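Local coordinates for trwC protein (Escherichia coli, PDB 1QX0) that probably serves as the relaxase domain of a plasmid transfer protein, binding the DNA at the origin of transfer and cutting one strand with the help of a metal ion, at residues 35-40 against 145-150; 98-103 against 156-161; 108-113 against 160-165. All coordinates share one frame; numbering follows the deposited sequence.

Contact 1: 35-40 against 145-150; sequences EWQGKG and IGKFRH. With ZN (zinc ion), chain D.
K147 brings its buried ammonium between two side chains of the edge strand, those of Q37 and E35. NZ gives one firm bond to Q37 OE1, at 2.8 Å and in the plane of that amide's carbonyl, while E35 OE1, at 3.7 Å from NZ, makes only a long salt bridge. A water also bridges the group: it accepts from K147 NZ and donates to E35 OE1 and, with its oxygen 2.7 Å from W36 O, to that backbone carbonyl. The lysine chain reaches this spot by bending at chi3 (-80°), which lays CE 3.7 Å from Q37 CB. E35 and K147 run side by side in the same direction, so the carboxylate follows the lysine chain rather than meeting it head on.

Beneath these side chains lies regular antiparallel pairing. E35 with K147 and Q37 with I145 are hydrogen-bonded pairs, and W36 with G146 between them is a non-hydrogen-bonded pair. The short strand 34-37 is thereby joined to strand 145-152, part of the antiparallel sheet that carries the zinc site in this relaxase domain. I145 O does double duty: it accepts from Q37 N at 2.8 Å and also receives a CA-H contact from W36, whose ring meets the same oxygen with its edge, CE3 lying 3.6 Å away. W36 is on the opposite face from Q37 and K147, beside G146, where a CB would be crowded by the F148 ring and would come against the indole.

Farther out, Q37 NE2 bonds to A115 O on helix 104-122, which fixes the amide from its other end. L46 and V50 pack on the indole. Down the same strand, H150 ND1 binds the zinc ion at 2.1 Å, while its NE2 is held by the backbone O of Y18.

Contact 2: 98-103 against 156-161; sequences ALVAGD and RDPQLH. With ZN (zinc ion), chain D; nucleotides of chain A.
The backbone O of Q159, on the strand that L99 packs against, accepts the N-H of H161 ND1 at 2.8 Å. The donor sits well above the carbonyl plane, so this is a bent grip, but it steadies the imidazole while NE2 on the far side of the ring binds the zinc ion at 2.2 Å. H161 reaches that position with CG lodged between its own N and carbonyl carbon (chi1 63°).

The side chain of Q159 leaves the strand on the face away from the helix. Bent at chi2 (55°), it carries its amide to the DNA, where NE2 gives a nearly straight bond of 2.9 Å to O2 of the thymine DT23 of chain A. OE1 is taken by K92 NZ, which also bonds the backbone O of P158, so the lysine probably helps fix which way round the amide sits. With an alanine in place of Q159, the thymine O2 would probably be left without this donor and K92 without one of its acceptors.

The other side of the strand is apolar. V100 and P158 cross at a slant, V100 CG2 meeting P158 CG at 3.7 Å, and L99 lays CB near P158 CB. L99 CD1 then reaches on over the backbone, 3.9 Å from Q159 N. Last in the row, A98 CB meets L160 CD2 at 4.2 Å. W281 of helix 274-287 packs on L99, V100 and P158 together and covers this end of the row. The strand thus has an apolar side against segment 98-103 and a polar side on nucleic acid and metal, with H161 serving the three-histidine metal site of relaxases of this family, occupied here by zinc.

Contact 3: 108-113 against 160-165; sequences KAHDRA and LHTHAV. With ZN (zinc ion), chain D.
The H110 imidazole has L160 over one face and T162 at its edge. L160 CG stands almost directly above the ring centre, 3.9 Å from the centroid and 11° off the normal, a clean CH-pi contact. CD2 of the same leucine reaches back to H110 CB at 3.7 Å. In the plane of the ring, H110 NE2 and T162 OG1 are hydrogen-bonded at 2.9 Å. CG of the histidine lies opposite its backbone N (chi1 167°), and this throws the ring off helix 104-122 and across to the strand. ND1 is bonded to the hydroxyl of Y196, so both ring nitrogens are held, which would hinder the imidazole from flipping.

T162 OG1 has a second partner, a water at 2.7 Å that in turn donates to D111 OD1. The carboxylate is too far from the threonine to bond it directly, so the water closes the link one residue along the helix. D111 spends its other oxygen, OD2, on a salt bridge to R149 of the adjoining strand.

The strand alternates: L160 and T162 face the helix, while H161 and H163 face the zinc. H163 NE2 binds the metal at 2.3 Å, and its ND1 is hydrogen-bonded to D85 OD2, a second-shell contact that probably sets the ring's rotation. A water completing the metal shell lies at the edge of the H163 ring, and the Y18 ring stacks on that histidine.

Segment 108-113 of the helix runs at 29° to segment 160-165 of the strand, their axes 9.6 Å apart at closest. I107, V114 and L118 of helix 104-122 extend the same packing line along strand 158-171, and A109 and A113 pack against helix 189-207, which also supplies Y196.

Overall arrangement
Contacts 1 and 2 lie farthest apart, with centres about 21 Å from each other; contact 3 sits between, about 10 Å from contact 1 and 13 Å from contact 2. Contacts 2 and 3 share L160 and H161 on strand 158-171, which pairs in the sheet with strand 145-152 of contact 1. Along the chain the first segments come in the order 35-40, 98-103, 108-113, and their partners follow in the order 145-150, 156-161, 160-165. The two neighbouring strands supply H150, H161 and H163, so each contact includes a strand that gives the one zinc ion a ligand, although the pairing in contact 1 itself lies farther along the strand from the metal.

Contact 1: 35-40 against 145-150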
loop_
_atom_site.group_PDB
_atom_site.type_symbol
_atom_site.label_atom_id
_atom_site.label_comp_id
_atom_site.label_asym_id
_atom_site.label_seq_id
_atom_site.Cartn_x
_atom_site.Cartn_y
_atom_site.Cartn_z
ATOM N N GLU B 35 -1.286 10.629 -5.962
ATOM C CA GLU B 35 -0.696 11.773 -5.299
ATOM C C GLU B 35 0.777 11.570 -4.977
ATOM O O GLU B 35 1.179 10.494 -4.541
ATOM C CB GLU B 35 -1.470 12.131 -4.029
ATOM C CG GLU B 35 -1.346 13.603 -3.651
ATOM C CD GLU B 35 -2.190 13.958 -2.443
ATOM O OE1 GLU B 35 -1.631 13.977 -1.313
ATOM O OE2 GLU B 35 -3.411 14.211 -2.630
ATOM N N TRP B 36 1.572 12.613 -5.231
ATOM C CA TRP B 36 2.978 12.645 -4.842
ATOM C C TRP B 36 3.073 12.863 -3.318
ATOM O O TRP B 36 2.249 13.558 -2.739
ATOM C CB TRP B 36 3.732 13.778 -5.563
ATOM C CG TRP B 36 3.971 13.594 -7.050
ATOM C CD1 TRP B 36 3.496 14.398 -8.062
ATOM C CD2 TRP B 36 4.745 12.566 -7.693
ATOM N NE1 TRP B 36 3.925 13.927 -9.278
ATOM C CE2 TRP B 36 4.686 12.804 -9.086
ATOM C CE3 TRP B 36 5.484 11.462 -7.233
ATOM C CZ2 TRP B 36 5.342 11.987 -10.019
ATOM C CZ3 TRP B 36 6.129 10.658 -8.152
ATOM C CH2 TRP B 36 6.053 10.925 -9.534
ATOM N N GLN B 37 4.065 12.247 -2.681
ATOM C CA GLN B 37 4.466 12.646 -1.328
ATOM C C GLN B 37 5.975 12.578 -1.149
ATOM O O GLN B 37 6.653 11.749 -1.762
ATOM C CB GLN B 37 3.767 11.836 -0.222
ATOM C CG GLN B 37 4.045 12.349 1.228
ATOM C CD GLN B 37 3.208 11.656 2.299
ATOM O OE1 GLN B 37 2.088 11.178 2.023
ATOM N NE2 GLN B 37 3.731 11.617 3.532
ATOM N N GLY B 38 6.480 13.485 -0.313
ATOM C CA GLY B 38 7.852 13.426 0.158
ATOM C C GLY B 38 8.678 14.659 -0.090
ATOM O O GLY B 38 8.537 15.342 -1.095
ATOM N N LYS B 39 9.565 14.934 0.845
ATOM C CA LYS B 39 10.507 16.029 0.724
ATOM C C LYS B 39 11.304 15.848 -0.553
ATOM O O LYS B 39 11.546 16.810 -1.259
ATOM C CB LYS B 39 11.407 16.086 1.959
ATOM C CG LYS B 39 10.612 16.088 3.270
ATOM C CD LYS B 39 11.295 16.931 4.361
ATOM C CE LYS B 39 10.392 17.082 5.569
ATOM N NZ LYS B 39 11.097 16.607 6.783
ATOM N N GLY B 40 11.680 14.611 -0.858
ATOM C CA GLY B 40 12.347 14.308 -2.109
ATOM C C GLY B 40 11.506 14.672 -3.331
ATOM O O GLY B 40 12.029 15.186 -4.317
ATOM N N ILE B 145 7.734 9.571 -3.234
ATOM C CA ILE B 145 6.634 8.584 -3.153
ATOM C C ILE B 145 5.487 8.887 -4.081
ATOM O O ILE B 145 4.926 9.973 -4.033
ATOM C CB ILE B 145 6.061 8.435 -1.708
ATOM C CG1 ILE B 145 7.183 8.393 -0.665
ATOM C CG2 ILE B 145 5.227 7.176 -1.613
ATOM C CD1 ILE B 145 6.702 8.695 0.769
ATOM N N GLY B 146 5.147 7.918 -4.921
ATOM C CA GLY B 146 3.898 7.974 -5.681
ATOM C C GLY B 146 2.886 7.080 -4.996
ATOM O O GLY B 146 3.107 5.888 -4.851
ATOM N N LYS B 147 1.791 7.670 -4.551
ATOM C CA LYS B 147 0.747 6.970 -3.828
ATOM C C LYS B 147 -0.447 6.722 -4.745
ATOM O O LYS B 147 -0.935 7.650 -5.412
ATOM C CB LYS B 147 0.294 7.819 -2.639
ATOM C CG LYS B 147 1.384 8.217 -1.639
ATOM C CD LYS B 147 0.723 8.916 -0.434
ATOM C CE LYS B 147 0.402 10.385 -0.729
ATOM N NZ LYS B 147 -0.229 11.112 0.466
ATOM N N PHE B 148 -0.925 5.471 -4.761
ATOM C CA PHE B 148 -2.037 5.053 -5.619
ATOM C C PHE B 148 -3.119 4.379 -4.783
ATOM O O PHE B 148 -2.971 3.235 -4.335
ATOM C CB PHE B 148 -1.526 4.138 -6.752
ATOM C CG PHE B 148 -0.391 4.740 -7.530
ATOM C CD1 PHE B 148 0.941 4.522 -7.140
ATOM C CD2 PHE B 148 -0.644 5.585 -8.620
ATOM C CE1 PHE B 148 2.006 5.105 -7.854
ATOM C CE2 PHE B 148 0.405 6.173 -9.325
ATOM C CZ PHE B 148 1.742 5.943 -8.916
ATOM N N ARG B 149 -4.199 5.113 -4.550
ATOM C CA ARG B 149 -5.316 4.608 -3.759
ATOM C C ARG B 149 -6.277 3.799 -4.638
ATOM O O ARG B 149 -6.649 4.222 -5.740
ATOM C CB ARG B 149 -6.053 5.755 -3.061
ATOM C CG ARG B 149 -7.029 5.281 -1.973
ATOM C CD ARG B 149 -7.968 6.331 -1.407
ATOM N NE ARG B 149 -8.796 6.890 -2.448
ATOM C CZ ARG B 149 -8.916 8.187 -2.714
ATOM N NH1 ARG B 149 -9.702 8.562 -3.706
ATOM N NH2 ARG B 149 -8.295 9.109 -1.986
ATOM N N HIS B 150 -6.674 2.633 -4.127
ATOM C CA HIS B 150 -7.508 1.679 -4.847
ATOM C C HIS B 150 -8.672 1.274 -3.961
ATOM O O HIS B 150 -8.602 1.438 -2.756
ATOM C CB HIS B 150 -6.671 0.450 -5.175
ATOM C CG HIS B 150 -5.628 0.690 -6.226
ATOM N ND1 HIS B 150 -4.737 -0.281 -6.616
ATOM C CD2 HIS B 150 -5.361 1.773 -6.995
ATOM C CE1 HIS B 150 -3.959 0.197 -7.575
ATOM N NE2 HIS B 150 -4.319 1.441 -7.824
HETATM ZN ZN ZN D . -4.353 -2.055 -5.610
HETATM O O HOH W 1 0.966 13.965 -0.376
HETATM O O HOH W 2 -4.101 -4.532 -5.473
#

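Contact 2: 98-103 against 156-161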
loop_
_atom_site.group_PDB
_atom_site.type_symbol
_atom_site.label_atom_id
_atom_site.label_comp_id
_atom_site.label_asym_id
_atom_site.label_seq_id
_atom_site.Cartn_x
_atom_site.Cartn_y
_atom_site.Cartn_z
ATOM N N ALA B 98 -16.869 3.011 3.913
ATOM C CA ALA B 98 -16.425 4.012 2.958
ATOM C C ALA B 98 -17.053 3.841 1.579
ATOM O O ALA B 98 -17.439 4.837 0.948
ATOM C CB ALA B 98 -14.898 3.992 2.813
ATOM N N LEU B 99 -17.127 2.589 1.118
ATOM C CA LEU B 99 -17.360 2.266 -0.293
ATOM C C LEU B 99 -18.749 1.708 -0.632
ATOM O O LEU B 99 -19.197 1.790 -1.773
ATOM C CB LEU B 99 -16.267 1.301 -0.799
ATOM C CG LEU B 99 -14.832 1.836 -0.747
ATOM C CD1 LEU B 99 -13.826 0.741 -1.110
ATOM C CD2 LEU B 99 -14.682 3.029 -1.670
ATOM N N VAL B 100 -19.414 1.124 0.355
ATOM C CA VAL B 100 -20.755 0.604 0.154
ATOM C C VAL B 100 -21.766 1.655 0.648
ATOM O O VAL B 100 -22.639 2.112 -0.116
ATOM C CB VAL B 100 -20.978 -0.751 0.881
ATOM C CG1 VAL B 100 -22.358 -1.334 0.540
ATOM C CG2 VAL B 100 -19.895 -1.722 0.515
ATOM N N ALA B 101 -21.632 2.009 1.924
ATOM C CA ALA B 101 -22.504 2.968 2.591
ATOM C C ALA B 101 -22.218 4.372 2.075
ATOM O O ALA B 101 -23.071 5.253 2.163
ATOM C CB ALA B 101 -22.299 2.909 4.091
ATOM N N GLY B 102 -21.004 4.562 1.552
ATOM C CA GLY B 102 -20.623 5.777 0.859
ATOM C C GLY B 102 -20.288 6.911 1.796
ATOM O O GLY B 102 -20.961 7.919 1.768
ATOM N N ASP B 103 -19.260 6.751 2.622
ATOM C CA ASP B 103 -18.817 7.811 3.526
ATOM C C ASP B 103 -17.434 8.317 3.131
ATOM O O ASP B 103 -16.411 7.694 3.473
ATOM C CB ASP B 103 -18.790 7.340 4.975
ATOM C CG ASP B 103 -18.424 8.464 5.950
ATOM O OD1 ASP B 103 -18.727 8.334 7.158
ATOM O OD2 ASP B 103 -17.843 9.524 5.621
ATOM N N ARG B 156 -13.187 -8.428 -6.329
ATOM C CA ARG B 156 -14.150 -7.348 -6.510
ATOM C C ARG B 156 -14.890 -6.988 -5.216
ATOM O O ARG B 156 -15.902 -6.320 -5.263
ATOM C CB ARG B 156 -15.136 -7.695 -7.637
ATOM C CG ARG B 156 -14.895 -7.006 -8.981
ATOM C CD ARG B 156 -13.484 -7.150 -9.619
ATOM N NE ARG B 156 -12.613 -5.993 -9.310
ATOM C CZ ARG B 156 -11.882 -5.296 -10.200
ATOM N NH1 ARG B 156 -11.133 -4.274 -9.784
ATOM N NH2 ARG B 156 -11.880 -5.611 -11.496
ATOM N N ASP B 157 -14.390 -7.423 -4.054
ATOM C CA ASP B 157 -14.914 -6.925 -2.775
ATOM C C ASP B 157 -14.467 -5.480 -2.520
ATOM O O ASP B 157 -13.456 -5.019 -3.046
ATOM C CB ASP B 157 -14.453 -7.793 -1.605
ATOM C CG ASP B 157 -15.135 -9.141 -1.569
ATOM O OD1 ASP B 157 -16.372 -9.204 -1.759
ATOM O OD2 ASP B 157 -14.485 -10.195 -1.355
ATOM N N PRO B 158 -15.225 -4.744 -1.724
ATOM C CA PRO B 158 -14.762 -3.415 -1.313
ATOM C C PRO B 158 -13.450 -3.653 -0.511
ATOM O O PRO B 158 -13.425 -4.553 0.329
ATOM C CB PRO B 158 -15.898 -2.910 -0.432
ATOM C CG PRO B 158 -17.042 -3.750 -0.776
ATOM C CD PRO B 158 -16.545 -5.086 -1.168
ATOM N N GLN B 159 -12.389 -2.921 -0.820
ATOM C CA GLN B 159 -11.058 -3.177 -0.261
ATOM C C GLN B 159 -10.231 -1.893 -0.373
ATOM O O GLN B 159 -9.504 -1.702 -1.346
ATOM C CB GLN B 159 -10.368 -4.337 -1.024
ATOM C CG GLN B 159 -8.979 -4.746 -0.501
ATOM C CD GLN B 159 -8.938 -5.102 1.008
ATOM O OE1 GLN B 159 -9.977 -5.273 1.686
ATOM N NE2 GLN B 159 -7.735 -5.215 1.521
ATOM N N LEU B 160 -10.408 -0.984 0.588
ATOM C CA LEU B 160 -9.746 0.303 0.531
ATOM C C LEU B 160 -8.288 0.055 0.847
ATOM O O LEU B 160 -7.932 -0.338 1.967
ATOM C CB LEU B 160 -10.364 1.314 1.530
ATOM C CG LEU B 160 -9.849 2.769 1.643
ATOM C CD1 LEU B 160 -9.921 3.523 0.328
ATOM C CD2 LEU B 160 -10.709 3.515 2.644
ATOM N N HIS B 161 -7.442 0.281 -0.142
ATOM C CA HIS B 161 -5.993 0.176 0.061
ATOM C C HIS B 161 -5.234 1.183 -0.763
ATOM O O HIS B 161 -5.724 1.610 -1.816
ATOM C CB HIS B 161 -5.501 -1.246 -0.254
ATOM C CG HIS B 161 -5.692 -1.667 -1.672
ATOM N ND1 HIS B 161 -6.889 -2.171 -2.152
ATOM C CD2 HIS B 161 -4.821 -1.709 -2.712
ATOM C CE1 HIS B 161 -6.744 -2.503 -3.425
ATOM N NE2 HIS B 161 -5.500 -2.227 -3.787
HETATM ZN ZN ZN D . -4.353 -2.055 -5.610
ATOM P P DT A 23 -9.459 -10.075 8.743
ATOM O OP1 DT A 23 -10.438 -9.167 9.371
ATOM O OP2 DT A 23 -9.523 -11.554 8.967
ATOM O "O5'" DT A 23 -9.457 -9.756 7.195
ATOM C "C5'" DT A 23 -10.681 -9.883 6.421
ATOM C "C4'" DT A 23 -10.640 -8.978 5.194
ATOM O "O4'" DT A 23 -10.277 -7.659 5.639
ATOM C "C3'" DT A 23 -9.594 -9.303 4.133
ATOM O "O3'" DT A 23 -10.024 -8.823 2.867
ATOM C "C2'" DT A 23 -8.365 -8.486 4.486
ATOM C "C1'" DT A 23 -9.040 -7.258 5.076
ATOM N N1 DT A 23 -8.183 -6.505 6.064
ATOM C C2 DT A 23 -7.264 -5.624 5.533
ATOM O O2 DT A 23 -7.105 -5.440 4.345
ATOM N N3 DT A 23 -6.499 -4.953 6.443
ATOM C C4 DT A 23 -6.572 -5.063 7.817
ATOM O O4 DT A 23 -5.836 -4.397 8.533
ATOM C C5 DT A 23 -7.550 -5.986 8.326
ATOM C C7 DT A 23 -7.656 -6.182 9.816
ATOM C C6 DT A 23 -8.307 -6.671 7.437
HETATM O O HOH W 2 -4.101 -4.532 -5.473
#

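Contact 3: 108-113 against 160-165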
loop_
_atom_site.group_PDB
_atom_site.type_symbol
_atom_site.label_atom_id
_atom_site.label_comp_id
_atom_site.label_asym_id
_atom_site.label_seq_id
_atom_site.Cartn_x
_atom_site.Cartn_y
_atom_site.Cartn_z
ATOM N N LYS B 108 -10.829 10.035 3.385
ATOM C CA LYS B 108 -9.893 11.036 3.852
ATOM C C LYS B 108 -9.188 10.533 5.134
ATOM O O LYS B 108 -7.970 10.674 5.288
ATOM C CB LYS B 108 -10.602 12.391 4.047
ATOM C CG LYS B 108 -9.616 13.607 4.178
ATOM C CD LYS B 108 -10.343 14.939 4.382
ATOM C CE LYS B 108 -11.341 15.239 3.244
ATOM N NZ LYS B 108 -12.139 16.465 3.555
ATOM N N ALA B 109 -9.955 9.904 6.019
ATOM C CA ALA B 109 -9.390 9.284 7.203
ATOM C C ALA B 109 -8.233 8.366 6.806
ATOM O O ALA B 109 -7.164 8.417 7.419
ATOM C CB ALA B 109 -10.449 8.526 7.956
ATOM N N HIS B 110 -8.451 7.552 5.767
ATOM C CA HIS B 110 -7.483 6.580 5.322
ATOM C C HIS B 110 -6.272 7.245 4.724
ATOM O O HIS B 110 -5.137 6.901 5.087
ATOM C CB HIS B 110 -8.131 5.658 4.304
ATOM C CG HIS B 110 -7.170 4.804 3.550
ATOM N ND1 HIS B 110 -6.692 3.610 4.050
ATOM C CD2 HIS B 110 -6.618 4.953 2.324
ATOM C CE1 HIS B 110 -5.880 3.061 3.162
ATOM N NE2 HIS B 110 -5.819 3.855 2.108
ATOM N N ASP B 111 -6.522 8.215 3.845
ATOM C CA ASP B 111 -5.486 8.983 3.194
ATOM C C ASP B 111 -4.547 9.679 4.183
ATOM O O ASP B 111 -3.314 9.638 4.005
ATOM C CB ASP B 111 -6.087 10.036 2.255
ATOM C CG ASP B 111 -6.670 9.440 0.981
ATOM O OD1 ASP B 111 -6.437 8.236 0.714
ATOM O OD2 ASP B 111 -7.377 10.115 0.184
ATOM N N ARG B 112 -5.119 10.325 5.199
ATOM C CA ARG B 112 -4.324 10.971 6.218
ATOM C C ARG B 112 -3.478 9.958 6.935
ATOM O O ARG B 112 -2.310 10.231 7.192
ATOM C CB ARG B 112 -5.201 11.643 7.264
ATOM C CG ARG B 112 -6.030 12.790 6.739
ATOM C CD ARG B 112 -6.706 13.540 7.851
ATOM N NE ARG B 112 -7.094 14.877 7.425
ATOM C CZ ARG B 112 -8.320 15.352 7.495
ATOM N NH1 ARG B 112 -9.310 14.598 7.971
ATOM N NH2 ARG B 112 -8.555 16.589 7.088
ATOM N N ALA B 113 -4.054 8.804 7.293
ATOM C CA ALA B 113 -3.290 7.841 8.086
ATOM C C ALA B 113 -2.097 7.314 7.274
ATOM O O ALA B 113 -1.047 7.047 7.822
ATOM C CB ALA B 113 -4.155 6.725 8.607
ATOM N N LEU B 160 -10.408 -0.984 0.588
ATOM C CA LEU B 160 -9.746 0.303 0.531
ATOM C C LEU B 160 -8.288 0.055 0.847
ATOM O O LEU B 160 -7.932 -0.338 1.967
ATOM C CB LEU B 160 -10.364 1.314 1.530
ATOM C CG LEU B 160 -9.849 2.769 1.643
ATOM C CD1 LEU B 160 -9.921 3.523 0.328
ATOM C CD2 LEU B 160 -10.709 3.515 2.644
ATOM N N HIS B 161 -7.442 0.281 -0.142
ATOM C CA HIS B 161 -5.993 0.176 0.061
ATOM C C HIS B 161 -5.234 1.183 -0.763
ATOM O O HIS B 161 -5.724 1.610 -1.816
ATOM C CB HIS B 161 -5.501 -1.246 -0.254
ATOM C CG HIS B 161 -5.692 -1.667 -1.672
ATOM N ND1 HIS B 161 -6.889 -2.171 -2.152
ATOM C CD2 HIS B 161 -4.821 -1.709 -2.712
ATOM C CE1 HIS B 161 -6.744 -2.503 -3.425
ATOM N NE2 HIS B 161 -5.500 -2.227 -3.787
ATOM N N THR B 162 -4.027 1.537 -0.307
ATOM C CA THR B 162 -3.152 2.456 -1.045
ATOM C C THR B 162 -1.760 1.853 -1.253
ATOM O O THR B 162 -1.141 1.381 -0.310
ATOM C CB THR B 162 -2.981 3.798 -0.268
ATOM O OG1 THR B 162 -4.236 4.515 -0.178
ATOM C CG2 THR B 162 -2.053 4.730 -1.009
ATOM N N HIS B 163 -1.264 1.914 -2.480
ATOM C CA HIS B 163 0.083 1.482 -2.792
ATOM C C HIS B 163 0.941 2.713 -2.722
ATOM O O HIS B 163 0.811 3.618 -3.557
ATOM C CB HIS B 163 0.183 0.910 -4.197
ATOM C CG HIS B 163 -0.657 -0.298 -4.424
ATOM N ND1 HIS B 163 -0.221 -1.573 -4.132
ATOM C CD2 HIS B 163 -1.894 -0.433 -4.962
ATOM C CE1 HIS B 163 -1.164 -2.438 -4.466
ATOM N NE2 HIS B 163 -2.186 -1.772 -4.973
ATOM N N ALA B 164 1.789 2.760 -1.713
ATOM C CA ALA B 164 2.743 3.845 -1.588
ATOM C C ALA B 164 4.013 3.325 -2.223
ATOM O O ALA B 164 4.729 2.529 -1.624
ATOM C CB ALA B 164 2.958 4.226 -0.113
ATOM N N VAL B 165 4.258 3.748 -3.456
ATOM C CA VAL B 165 5.446 3.331 -4.167
ATOM C C VAL B 165 6.593 4.319 -3.855
ATOM O O VAL B 165 6.600 5.441 -4.358
ATOM C CB VAL B 165 5.167 3.223 -5.700
ATOM C CG1 VAL B 165 6.429 2.839 -6.455
ATOM C CG2 VAL B 165 4.064 2.190 -5.975
HETATM ZN ZN ZN D . -4.353 -2.055 -5.610
HETATM O O HOH W 3 -4.027 7.232 0.094
HETATM O O HOH W 2 -4.101 -4.532 -5.473
#